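Local coordinates for protein 6-phosphogluconate dehydrogenase (Pseudomonas syringae, PDB 5U5G) that probably uses NADP(H) to interconvert 2-oxopropylphosphonate and its alcohol, a late step in fosfomycin biosynthesis in pseudomonads, at residues A16-L21 and D39-Q44; V47-P50 and A54-R57; D74-P79 and E105-A110. One frame throughout, in Å; residues are numbered along the deposited sequence.

Contact 1: residues A16-L21 and D39-Q44; sequences AICRRL and DDLIRQ
Leu-41 carries most of this contact, its isobutyl end reaching from the short helix 39-43 to two consecutive residues of helix 12-23. With CG anti to the carbonyl carbon (chi1 -67°), the side chain extends across the gap between the helices, where the closest CA pair, Arg-19 and Leu-41, is 6.8 Å apart. The apolar part divides between its two methyl groups. CD1 of Leu-41 lies 3.7 Å from CB of Cys-18 and more loosely beside the sulfur, SG, at 4.2 Å; CD2 of Leu-41 touches CG of Arg-19 at 3.7 Å while also staying close to Cys-18 CB. The fork of the leucine thus spans the step from Cys-18 to Arg-19, and the arginine chain passes it at about a right angle, offering its aliphatic carbons rather than its charge.

The polar end of Gln-44 meets carbon: its OE1 approaches the same Arg-19 CG at 3.6 Å, a van der Waals contact with a methylene, and no hydrogen bond joins the two segments. The two chains cross obliquely, and the amide meets the aliphatic part of the arginine, not the guanidinium. Within the outer helix, Arg-43 NH2 forms a salt bridge to Asp-40 OD2 (2.6 Å), the carboxylate oxygen lying in the guanidinium plane although the bond meets the carboxylate from above its own plane. This charge pair ties one turn of helix 39-43 to itself, apart from the leucine packing.

Helix 12-23 follows strand 5-8 and a glycine-rich turn consistent with the Rossmann-type GxGxxG motif, which carries backbone amides to the NADP. Cys-18 also packs on Phe-7 of that strand, and Leu-10 touches both Cys-18 and Leu-41, while helices 126-131 and 143-156 cover other sides of helix 12-23.

Contact 2: residues V47-P50 and A54-R57; sequences VWAP and ALTR
Ala-49 is the residue of the 47-50 segment that meets both Ala-54 and Leu-55 of helix 52-58. Before it, Val-47 continues the edge strand through backbone hydrogen bonds to Val-28 and Val-30, and Trp-48 points away from the helix, with Pro-50 N lying over the rim of one indole face and its side chain against Arg-35 and Ala-38. Ala-49 then turns its methyl toward the helix. Its CB lies 3.8 Å from CD1 of Leu-55, almost as close to Leu-55 CB, and 4.3 Å from CB of Ala-54. The leucine has CG anti to its own backbone nitrogen (chi1 -169°), which brings the CD1 branch alongside the alanine methyl. Pro-50 ends the segment: its ring carbon CD rests 3.9 Å from Ala-54 CB, at the more exposed border of the contact.

Here the chain leaves the parallel part of the sheet and enters the next helix of the Rossmann-type domain within a few residues. No hydrogen bond crosses between the segments, and Ala-49 O has its partner elsewhere, in His-31 ND1. The contact therefore depends on small apolar surfaces meeting, with shape rather than directed bonds setting how closely the 47-50 segment and the helix lie.

Contact 3: residues D74-P79 and E105-A110; sequences DFYHAP and EGLHAA. With NAP (NADP nicotinamide-adenine-dinucleotide phosphate), chain E.
Leu-107 lies over one face of the Tyr-76 ring, and the two side chains cross at about a right angle. Its two methyls divide the ring between them. CD1 sits over the face, a little off centre toward CE2, 4.0 Å from the Tyr-76 ring centroid and 15° off the ring normal, a CH-pi contact; CD2 covers the root of the ring, 3.8 Å from Tyr-76 CG. In Leu-107, CG anti to the carbonyl carbon (chi1 -72°) carries both methyls from helix 101-113 onto the tyrosine face. CD2 is shared with a second aromatic residue, lying 3.8 Å from NE2 of His-77. The imidazole chain passes the leucine obliquely, and this methyl sits in the corner formed by the tyrosine and the histidine.

The two helices flank the sheet of the Rossmann-type NADP-binding domain: helix 69-77 follows strand 61-64, and helix 101-113 comes after strand 92-95. Both Tyr-76 and Leu-107 also lean on Tyr-118 of strand 117-124, which places the methyl-on-ring packing against the sheet. At the polar end of the tyrosine, OH is hydrogen-bonded to Asp-95 OD2, a bond that gives the phenol a fixed point beyond the apolar contact.

The two preceding residues face the cofactor instead. Phe-75 CE2 comes within 3.5 Å of N3A in the adenine of NADP, and Asp-74 OD2 stands 3.8 Å from the adenine N6A. Consecutive residues of helix 69-77 thus serve the cofactor pocket and the neighbouring helix. Towards the end of that helix, where a wider pi-type turn spans 74-77, Leu-84 of helix 83-86 touches His-77 and also packs against Ala-110 of helix 101-113.

In the fold
All three contacts belong to the NADP-binding domain and are predominantly apolar, with no hydrogen bond between paired segments, but they differ in depth. Contact 3 is the buried one, an aromatic-aliphatic helix pair whose first helix also borders the adenine. Contacts 1 and 2 are only partly buried and mix hidden residues with exposed ones; contact 1 sets a leucine against a cysteine and the aliphatic part of an arginine, whereas contact 2 joins small residues where a strand gives way to a helix. These two are successive along the chain and touch, Ile-42 CD1 meeting Trp-48 CB at 3.8 Å. Contact 3 touches neither, its centre lying about 26 Å from that of contact 1.

Contact 1: residues A16-L21 and D39-Q44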
# COMPACT_ATOMS: atom_id res chain seq x y z
N ALA A 16 -14.06 18.69 8.04
CA ALA A 16 -14.37 18.10 6.74
C ALA A 16 -15.64 17.26 6.80
O ALA A 16 -16.48 17.33 5.89
CB ALA A 16 -13.19 17.27 6.24
N ILE A 17 -15.80 16.44 7.84
CA ILE A 17 -17.03 15.68 7.98
C ILE A 17 -18.23 16.61 8.15
O ILE A 17 -19.30 16.38 7.56
CB ILE A 17 -16.90 14.67 9.14
CG1 ILE A 17 -15.78 13.67 8.82
CG2 ILE A 17 -18.24 13.98 9.43
CD1 ILE A 17 -15.59 12.57 9.83
N CYS A 18 -18.08 17.68 8.93
CA CYS A 18 -19.16 18.66 9.06
C CYS A 18 -19.54 19.27 7.71
O CYS A 18 -20.73 19.41 7.41
CB CYS A 18 -18.78 19.77 10.03
SG CYS A 18 -19.04 19.33 11.73
N ARG A 19 -18.55 19.65 6.90
CA ARG A 19 -18.87 20.21 5.59
C ARG A 19 -19.68 19.22 4.76
O ARG A 19 -20.64 19.61 4.08
CB ARG A 19 -17.59 20.61 4.85
CG ARG A 19 -17.20 22.06 5.08
CD ARG A 19 -15.74 22.17 5.40
NE ARG A 19 -14.92 22.25 4.20
CZ ARG A 19 -13.62 21.97 4.17
NH1 ARG A 19 -13.01 21.57 5.29
NH2 ARG A 19 -12.93 22.06 3.04
N ARG A 20 -19.32 17.94 4.81
CA ARG A 20 -20.08 16.93 4.07
C ARG A 20 -21.51 16.82 4.59
O ARG A 20 -22.46 16.72 3.79
CB ARG A 20 -19.36 15.58 4.15
CG ARG A 20 -19.95 14.50 3.28
CD ARG A 20 -19.63 14.75 1.82
NE ARG A 20 -20.33 13.80 0.97
CZ ARG A 20 -20.16 13.69 -0.35
NH1 ARG A 20 -19.31 14.49 -0.98
NH2 ARG A 20 -20.85 12.79 -1.03
N LEU A 21 -21.69 16.85 5.91
CA LEU A 21 -23.05 16.79 6.45
C LEU A 21 -23.86 18.01 6.03
O LEU A 21 -25.02 17.89 5.63
CB LEU A 21 -23.01 16.68 7.98
CG LEU A 21 -22.35 15.44 8.59
CD1 LEU A 21 -22.15 15.66 10.07
CD2 LEU A 21 -23.23 14.20 8.34
N ASP A 39 -16.05 29.10 12.31
CA ASP A 39 -16.51 30.29 11.59
C ASP A 39 -16.94 29.95 10.17
O ASP A 39 -18.02 30.36 9.72
CB ASP A 39 -15.41 31.36 11.57
CG ASP A 39 -15.29 32.11 12.90
OD1 ASP A 39 -16.26 32.16 13.70
OD2 ASP A 39 -14.22 32.68 13.14
N ASP A 40 -16.11 29.21 9.43
CA ASP A 40 -16.49 28.87 8.06
C ASP A 40 -17.71 27.96 8.02
O ASP A 40 -18.58 28.12 7.16
CB ASP A 40 -15.32 28.21 7.33
CG ASP A 40 -14.12 29.13 7.21
OD1 ASP A 40 -12.99 28.64 7.40
OD2 ASP A 40 -14.32 30.34 6.93
N LEU A 41 -17.78 26.98 8.94
CA LEU A 41 -18.96 26.12 9.03
C LEU A 41 -20.22 26.94 9.32
O LEU A 41 -21.28 26.68 8.74
CB LEU A 41 -18.76 25.07 10.12
CG LEU A 41 -17.66 24.06 9.78
CD1 LEU A 41 -17.44 23.08 10.92
CD2 LEU A 41 -18.02 23.31 8.51
N ILE A 42 -20.12 27.92 10.21
CA ILE A 42 -21.27 28.78 10.52
C ILE A 42 -21.70 29.56 9.28
O ILE A 42 -22.89 29.61 8.94
CB ILE A 42 -20.93 29.72 11.69
CG1 ILE A 42 -20.74 28.90 12.97
CG2 ILE A 42 -22.04 30.80 11.88
CD1 ILE A 42 -20.09 29.66 14.11
N ARG A 43 -20.73 30.17 8.59
CA ARG A 43 -21.02 30.84 7.33
C ARG A 43 -21.75 29.92 6.36
O ARG A 43 -22.58 30.38 5.57
CB ARG A 43 -19.70 31.34 6.73
CG ARG A 43 -19.81 31.93 5.36
CD ARG A 43 -18.52 32.62 4.96
NE ARG A 43 -17.34 31.79 5.22
CZ ARG A 43 -16.89 30.83 4.42
NH1 ARG A 43 -17.50 30.54 3.27
NH2 ARG A 43 -15.80 30.14 4.76
N GLN A 44 -21.50 28.61 6.43
CA GLN A 44 -22.12 27.66 5.52
C GLN A 44 -23.36 26.99 6.10
O GLN A 44 -23.82 25.99 5.54
CB GLN A 44 -21.09 26.62 5.10
CG GLN A 44 -19.93 27.22 4.33
CD GLN A 44 -18.75 26.26 4.25
OE1 GLN A 44 -18.59 25.39 5.10
NE2 GLN A 44 -17.93 26.41 3.23

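Contact 2: residues V47-P50 and A54-R57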
# COMPACT_ATOMS: atom_id res chain seq x y z
N VAL A 47 -24.81 25.78 13.12
CA VAL A 47 -25.26 26.57 14.27
C VAL A 47 -24.26 26.38 15.41
O VAL A 47 -24.00 25.24 15.83
CB VAL A 47 -26.68 26.18 14.72
CG1 VAL A 47 -27.10 27.01 15.92
CG2 VAL A 47 -27.68 26.35 13.56
N TRP A 48 -23.74 27.48 15.95
CA TRP A 48 -22.77 27.40 17.04
C TRP A 48 -23.45 27.00 18.34
O TRP A 48 -24.46 27.59 18.74
CB TRP A 48 -22.06 28.74 17.21
CG TRP A 48 -21.13 28.81 18.40
CD1 TRP A 48 -21.28 29.58 19.52
CD2 TRP A 48 -19.91 28.08 18.58
NE1 TRP A 48 -20.22 29.38 20.38
CE2 TRP A 48 -19.37 28.46 19.84
CE3 TRP A 48 -19.22 27.14 17.81
CZ2 TRP A 48 -18.17 27.94 20.33
CZ3 TRP A 48 -18.02 26.61 18.32
CH2 TRP A 48 -17.51 27.02 19.56
N ALA A 49 -22.89 25.98 19.01
CA ALA A 49 -23.23 25.65 20.39
C ALA A 49 -22.05 26.02 21.28
O ALA A 49 -20.94 25.52 21.04
CB ALA A 49 -23.57 24.15 20.52
N PRO A 50 -22.22 26.91 22.27
CA PRO A 50 -21.06 27.32 23.09
C PRO A 50 -20.63 26.28 24.11
O PRO A 50 -19.54 26.42 24.68
CB PRO A 50 -21.57 28.59 23.79
CG PRO A 50 -23.06 28.38 23.89
CD PRO A 50 -23.42 27.71 22.58
N ALA A 54 -25.86 23.24 25.64
CA ALA A 54 -26.60 23.79 24.51
C ALA A 54 -26.68 22.78 23.37
O ALA A 54 -27.72 22.67 22.70
CB ALA A 54 -25.95 25.08 24.02
N LEU A 55 -25.60 22.04 23.13
CA LEU A 55 -25.61 21.10 22.03
C LEU A 55 -26.60 19.97 22.29
O LEU A 55 -27.43 19.66 21.43
CB LEU A 55 -24.20 20.56 21.80
CG LEU A 55 -23.94 19.75 20.53
CD1 LEU A 55 -24.13 20.60 19.29
CD2 LEU A 55 -22.52 19.24 20.60
N THR A 56 -26.55 19.38 23.48
CA THR A 56 -27.43 18.26 23.79
C THR A 56 -28.90 18.67 23.87
O THR A 56 -29.78 17.83 23.67
CB THR A 56 -27.02 17.59 25.11
OG1 THR A 56 -26.93 18.58 26.15
CG2 THR A 56 -25.66 16.87 24.97
N ARG A 57 -29.19 19.95 24.15
CA ARG A 57 -30.58 20.39 24.11
C ARG A 57 -31.14 20.25 22.71
O ARG A 57 -32.29 19.82 22.52
CB ARG A 57 -30.70 21.85 24.58
CG ARG A 57 -32.14 22.38 24.63
CD ARG A 57 -32.17 23.88 24.94
NE ARG A 57 -33.51 24.47 24.85
CZ ARG A 57 -33.75 25.78 24.77
NH1 ARG A 57 -32.75 26.65 24.77
NH2 ARG A 57 -35.00 26.22 24.69

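Contact 3: residues D74-P79 and E105-A110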
# COMPACT_ATOMS: atom_id res chain seq x y z
N ASP A 74 -12.20 15.46 29.18
CA ASP A 74 -12.91 16.72 29.33
C ASP A 74 -14.34 16.63 28.78
O ASP A 74 -15.30 17.02 29.46
CB ASP A 74 -12.15 17.86 28.64
CG ASP A 74 -10.87 18.25 29.37
OD1 ASP A 74 -10.61 17.75 30.48
OD2 ASP A 74 -10.12 19.08 28.81
N PHE A 75 -14.50 16.11 27.55
CA PHE A 75 -15.82 16.17 26.92
C PHE A 75 -16.78 15.15 27.52
O PHE A 75 -17.97 15.45 27.70
CB PHE A 75 -15.71 15.98 25.40
CG PHE A 75 -15.35 17.26 24.68
CD1 PHE A 75 -15.99 18.45 24.99
CD2 PHE A 75 -14.35 17.27 23.72
CE1 PHE A 75 -15.64 19.63 24.34
CE2 PHE A 75 -14.00 18.44 23.05
CZ PHE A 75 -14.65 19.63 23.37
N TYR A 76 -16.30 13.95 27.85
CA TYR A 76 -17.20 12.94 28.39
C TYR A 76 -17.40 13.04 29.90
O TYR A 76 -18.51 12.81 30.39
CB TYR A 76 -16.71 11.53 28.04
CG TYR A 76 -16.85 11.18 26.58
CD1 TYR A 76 -18.08 10.80 26.05
CD2 TYR A 76 -15.77 11.25 25.72
CE1 TYR A 76 -18.21 10.47 24.70
CE2 TYR A 76 -15.88 10.93 24.38
CZ TYR A 76 -17.10 10.54 23.88
OH TYR A 76 -17.20 10.24 22.54
N HIS A 77 -16.36 13.38 30.68
CA HIS A 77 -16.45 13.18 32.12
C HIS A 77 -16.47 14.44 32.96
O HIS A 77 -16.64 14.33 34.18
CB HIS A 77 -15.31 12.27 32.61
CG HIS A 77 -15.36 10.90 32.03
ND1 HIS A 77 -16.23 9.93 32.49
CD2 HIS A 77 -14.68 10.34 31.00
CE1 HIS A 77 -16.07 8.83 31.78
NE2 HIS A 77 -15.13 9.05 30.87
N ALA A 78 -16.30 15.62 32.38
CA ALA A 78 -16.43 16.84 33.18
C ALA A 78 -17.74 16.80 33.95
O ALA A 78 -18.80 16.53 33.36
CB ALA A 78 -16.37 18.08 32.29
N PRO A 79 -17.72 16.99 35.27
CA PRO A 79 -18.96 16.91 36.04
C PRO A 79 -19.93 18.02 35.63
O PRO A 79 -19.53 19.14 35.31
CB PRO A 79 -18.50 17.06 37.50
CG PRO A 79 -17.11 17.62 37.43
CD PRO A 79 -16.53 17.14 36.13
N GLU A 105 -14.17 0.82 25.41
CA GLU A 105 -14.94 -0.15 26.19
C GLU A 105 -15.57 0.51 27.42
O GLU A 105 -16.75 0.30 27.71
CB GLU A 105 -14.05 -1.31 26.60
CG GLU A 105 -13.80 -2.28 25.45
CD GLU A 105 -12.63 -3.21 25.71
OE1 GLU A 105 -11.99 -3.09 26.77
OE2 GLU A 105 -12.34 -4.05 24.83
N GLY A 106 -14.79 1.32 28.14
CA GLY A 106 -15.33 2.00 29.31
C GLY A 106 -16.46 2.95 28.96
O GLY A 106 -17.43 3.08 29.71
N LEU A 107 -16.35 3.62 27.81
CA LEU A 107 -17.41 4.54 27.39
C LEU A 107 -18.67 3.78 26.97
O LEU A 107 -19.78 4.21 27.29
CB LEU A 107 -16.90 5.43 26.26
CG LEU A 107 -15.89 6.50 26.69
CD1 LEU A 107 -15.29 7.19 25.48
CD2 LEU A 107 -16.54 7.52 27.64
N HIS A 108 -18.51 2.65 26.26
CA HIS A 108 -19.66 1.78 25.99
C HIS A 108 -20.43 1.49 27.28
O HIS A 108 -21.66 1.63 27.33
CB HIS A 108 -19.20 0.47 25.35
CG HIS A 108 -18.93 0.57 23.87
ND1 HIS A 108 -19.93 0.57 22.93
CD2 HIS A 108 -17.76 0.66 23.19
CE1 HIS A 108 -19.40 0.68 21.72
NE2 HIS A 108 -18.08 0.73 21.85
N ALA A 109 -19.72 1.10 28.33
CA ALA A 109 -20.38 0.75 29.59
C ALA A 109 -20.98 1.96 30.27
O ALA A 109 -22.11 1.89 30.79
CB ALA A 109 -19.39 0.05 30.53
N ALA A 110 -20.27 3.09 30.29
CA ALA A 110 -20.80 4.28 30.96
C ALA A 110 -22.06 4.77 30.28
O ALA A 110 -23.03 5.17 30.95
CB ALA A 110 -19.74 5.38 31.02
PA NAP E . -6.73 18.04 14.88
O1A NAP E . -5.48 18.16 15.67
O2A NAP E . -6.85 18.65 13.51
O5B NAP E . -8.02 18.58 15.79
C5B NAP E . -7.94 17.94 17.04
C4B NAP E . -9.30 18.19 17.74
O4B NAP E . -9.29 17.71 19.08
C3B NAP E . -9.61 19.73 17.74
O3B NAP E . -10.99 19.91 17.64
C2B NAP E . -9.18 20.10 19.17
O2B NAP E . -9.82 21.15 19.71
C1B NAP E . -9.67 18.79 19.91
N9A NAP E . -9.00 18.71 21.19
C8A NAP E . -7.70 18.24 21.49
N7A NAP E . -7.39 18.34 22.81
C5A NAP E . -8.55 18.90 23.38
C6A NAP E . -8.87 19.26 24.70
N6A NAP E . -7.98 19.07 25.72
N1A NAP E . -10.08 19.81 25.00
C2A NAP E . -10.94 19.98 23.95
N3A NAP E . -10.77 19.69 22.65
C4A NAP E . -9.55 19.14 22.38
O3 NAP E . -6.81 16.40 14.81
PN NAP E . -7.55 15.82 13.52
O1N NAP E . -8.87 16.44 13.27
O2N NAP E . -6.60 15.41 12.42
O5D NAP E . -7.98 14.23 14.09
C5D NAP E . -9.07 14.25 14.90
C4D NAP E . -9.45 12.80 15.15
O4D NAP E . -9.73 12.14 13.88
C3D NAP E . -8.23 12.04 15.80
O3D NAP E . -8.72 11.12 16.73
C2D NAP E . -7.59 11.34 14.62
O2D NAP E . -6.94 10.14 14.97
C1D NAP E . -8.86 11.01 13.78
N1N NAP E . -8.55 10.83 12.38
C2N NAP E . -7.88 11.83 11.63
C3N NAP E . -7.68 11.63 10.28
C7N NAP E . -7.03 12.66 9.46
O7N NAP E . -6.87 12.54 8.24
N7N NAP E . -6.62 13.84 10.05
C4N NAP E . -8.18 10.39 9.58
C5N NAP E . -8.83 9.42 10.46
C6N NAP E . -8.97 9.64 11.77
P2B NAP E . -9.10 22.80 19.30
O1X NAP E . -9.59 22.91 17.89
O2X NAP E . -9.77 23.71 20.34
O3X NAP E . -7.64 22.50 19.51